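Local coordinates for erythrocyte membrane protein 1 (Plasmodium falciparum, PDB 6S8T), which is a variant surface adhesin of infected erythrocytes, represented here by its DBLbeta domain, which binds the host receptor ICAM-1, at residues N86-R89 / G93-W96. Numbering follows the deposited sequence.
Sequences NNER and GTEW
Thr94 meets Glu88 through its side chain, and on the Glu88 side the main partner is the backbone carbonyl. Thr94 OG1 lies 3.2 Å from Glu88 O. The hydroxyl comes in at a bend to the C=O, about 130° at Glu88 O, and the angle at OG1 from its own CB is near tetrahedral, about 106°. Lys91 O competes for the same proton, so a hydrogen bond to Glu88 O is possible but not certain. Thr94 CB points toward 86-89. With chi1 at -64°, OG1 sits beside the backbone N of Thr94 and CG2 is anti to that N. Both branches come near the carbonyl oxygen, with Thr94 CG2 3.9 Å from Glu88 O. Glu88 adds its CB, 4.0 Å from Thr94 OG1. The contact buries 92 Å² in all. It is plain surface packing between two parts of one irregular loop in the helical Duffy-binding-like domain. Asp84 accepts hydrogen bonds from the backbone N of Glu88 through OD1 and of Arg89 through OD2. Arg89 forms a salt bridge with Asp152 of helix 137-163, Glu95 pairs with Lys353 of helix 335-372, and Trp96 packs edge-to-face with Trp301 of helix 293-319. Thr94 itself touches Pro113 at the start of helix 113-116, and the loop then enters strand 97-98, which pairs antiparallel with strand 110-111.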
ATOM      1  N   ASN A  86       2.607  14.985 -13.330  1.00 64.60           N
ATOM      2  CA  ASN A  86       1.840  16.129 -12.859  1.00 67.08           C
ATOM      3  C   ASN A  86       2.117  16.474 -11.404  1.00 64.28           C
ATOM      4  O   ASN A  86       1.486  17.392 -10.871  1.00 59.55           O
ATOM      5  CB  ASN A  86       0.342  15.875 -13.053  1.00 70.36           C
ATOM      6  CG  ASN A  86      -0.037  15.721 -14.510  1.00 75.55           C
ATOM      7  OD1 ASN A  86       0.480  16.428 -15.377  1.00 78.84           O
ATOM      8  ND2 ASN A  86      -0.937  14.785 -14.792  1.00 74.16           N
ATOM      9  N   ASN A  87       3.040  15.764 -10.753  1.00 62.74           N
ATOM     10  CA  ASN A  87       3.378  15.986  -9.348  1.00 64.56           C
ATOM     11  C   ASN A  87       2.137  15.874  -8.460  1.00 62.11           C
ATOM     12  O   ASN A  87       1.748  16.810  -7.759  1.00 64.50           O
ATOM     13  CB  ASN A  87       4.080  17.333  -9.158  1.00 70.36           C
ATOM     14  CG  ASN A  87       5.438  17.377  -9.824  1.00 75.17           C
ATOM     15  OD1 ASN A  87       6.437  16.951  -9.245  1.00 74.27           O
ATOM     16  ND2 ASN A  87       5.483  17.887 -11.052  1.00 78.34           N
ATOM     17  N   GLU A  88       1.518  14.697  -8.505  1.00 57.48           N
ATOM     18  CA  GLU A  88       0.345  14.406  -7.696  1.00 54.26           C
ATOM     19  C   GLU A  88       0.589  13.335  -6.646  1.00 48.96           C
ATOM     20  O   GLU A  88      -0.312  13.073  -5.841  1.00 51.82           O
ATOM     21  CB  GLU A  88      -0.825  13.965  -8.586  1.00 54.83           C
ATOM     22  CG  GLU A  88      -1.317  15.025  -9.540  1.00 61.36           C
ATOM     23  CD  GLU A  88      -2.422  14.516 -10.438  1.00 66.91           C
ATOM     24  OE1 GLU A  88      -2.565  13.281 -10.559  1.00 66.30           O
ATOM     25  OE2 GLU A  88      -3.153  15.349 -11.016  1.00 70.87           O
ATOM     26  N   ARG A  89       1.783  12.735  -6.609  1.00 46.06           N
ATOM     27  CA  ARG A  89       1.975  11.485  -5.874  1.00 43.63           C
ATOM     28  C   ARG A  89       1.708  11.649  -4.382  1.00 42.82           C
ATOM     29  O   ARG A  89       1.092  10.777  -3.758  1.00 40.73           O
ATOM     30  CB  ARG A  89       3.387  10.945  -6.104  1.00 44.11           C
ATOM     31  CG  ARG A  89       3.605   9.556  -5.519  1.00 45.42           C
ATOM     32  CD  ARG A  89       4.979   8.993  -5.852  1.00 48.40           C
ATOM     33  NE  ARG A  89       5.096   7.600  -5.430  1.00 47.80           N
ATOM     34  CZ  ARG A  89       6.208   6.874  -5.501  1.00 47.98           C
ATOM     35  NH1 ARG A  89       6.202   5.614  -5.084  1.00 39.60           N
ATOM     36  NH2 ARG A  89       7.327   7.402  -5.978  1.00 43.16           N
ATOM     37  N   GLY A  93      -5.251  15.821  -1.155  1.00 43.87           N
ATOM     38  CA  GLY A  93      -6.466  16.027  -1.912  1.00 43.35           C
ATOM     39  C   GLY A  93      -6.535  15.294  -3.237  1.00 46.44           C
ATOM     40  O   GLY A  93      -7.585  15.341  -3.891  1.00 47.17           O
ATOM     41  N   THR A  94      -5.457  14.630  -3.658  1.00 42.94           N
ATOM     42  CA  THR A  94      -5.478  13.873  -4.903  1.00 44.94           C
ATOM     43  C   THR A  94      -6.486  12.733  -4.812  1.00 42.87           C
ATOM     44  O   THR A  94      -6.431  11.911  -3.893  1.00 41.64           O
ATOM     45  CB  THR A  94      -4.085  13.320  -5.220  1.00 44.91           C
ATOM     46  OG1 THR A  94      -3.171  14.405  -5.435  1.00 44.99           O
ATOM     47  CG2 THR A  94      -4.127  12.445  -6.465  1.00 43.19           C
ATOM     48  N   GLU A  95      -7.407  12.685  -5.773  1.00 44.44           N
ATOM     49  CA  GLU A  95      -8.481  11.701  -5.750  1.00 48.09           C
ATOM     50  C   GLU A  95      -7.981  10.349  -6.247  1.00 47.13           C
ATOM     51  O   GLU A  95      -7.384  10.252  -7.324  1.00 50.88           O
ATOM     52  CB  GLU A  95      -9.655  12.185  -6.602  1.00 53.59           C
ATOM     53  CG  GLU A  95     -10.286  13.479  -6.097  1.00 61.31           C
ATOM     54  CD  GLU A  95     -11.235  14.114  -7.104  1.00 71.14           C
ATOM     55  OE1 GLU A  95     -11.267  13.663  -8.269  1.00 74.84           O
ATOM     56  OE2 GLU A  95     -11.947  15.071  -6.729  1.00 74.26           O
ATOM     57  N   TRP A  96      -8.220   9.308  -5.457  1.00 43.64           N
ATOM     58  CA  TRP A  96      -7.863   7.957  -5.873  1.00 39.67           C
ATOM     59  C   TRP A  96      -8.801   7.490  -6.977  1.00 39.13           C
ATOM     60  O   TRP A  96     -10.013   7.723  -6.924  1.00 39.13           O
ATOM     61  CB  TRP A  96      -7.928   6.985  -4.689  1.00 37.59           C
ATOM     62  CG  TRP A  96      -6.971   7.288  -3.560  1.00 38.04           C
ATOM     63  CD1 TRP A  96      -6.509   8.517  -3.171  1.00 38.40           C
ATOM     64  CD2 TRP A  96      -6.362   6.336  -2.678  1.00 32.64           C
ATOM     65  NE1 TRP A  96      -5.655   8.385  -2.102  1.00 33.91           N
ATOM     66  CE2 TRP A  96      -5.548   7.057  -1.780  1.00 32.51           C
ATOM     67  CE3 TRP A  96      -6.430   4.943  -2.558  1.00 31.59           C
ATOM     68  CZ2 TRP A  96      -4.802   6.432  -0.785  1.00 34.53           C
ATOM     69  CZ3 TRP A  96      -5.694   4.326  -1.565  1.00 30.45           C
ATOM     70  CH2 TRP A  96      -4.887   5.070  -0.694  1.00 34.64           C
TER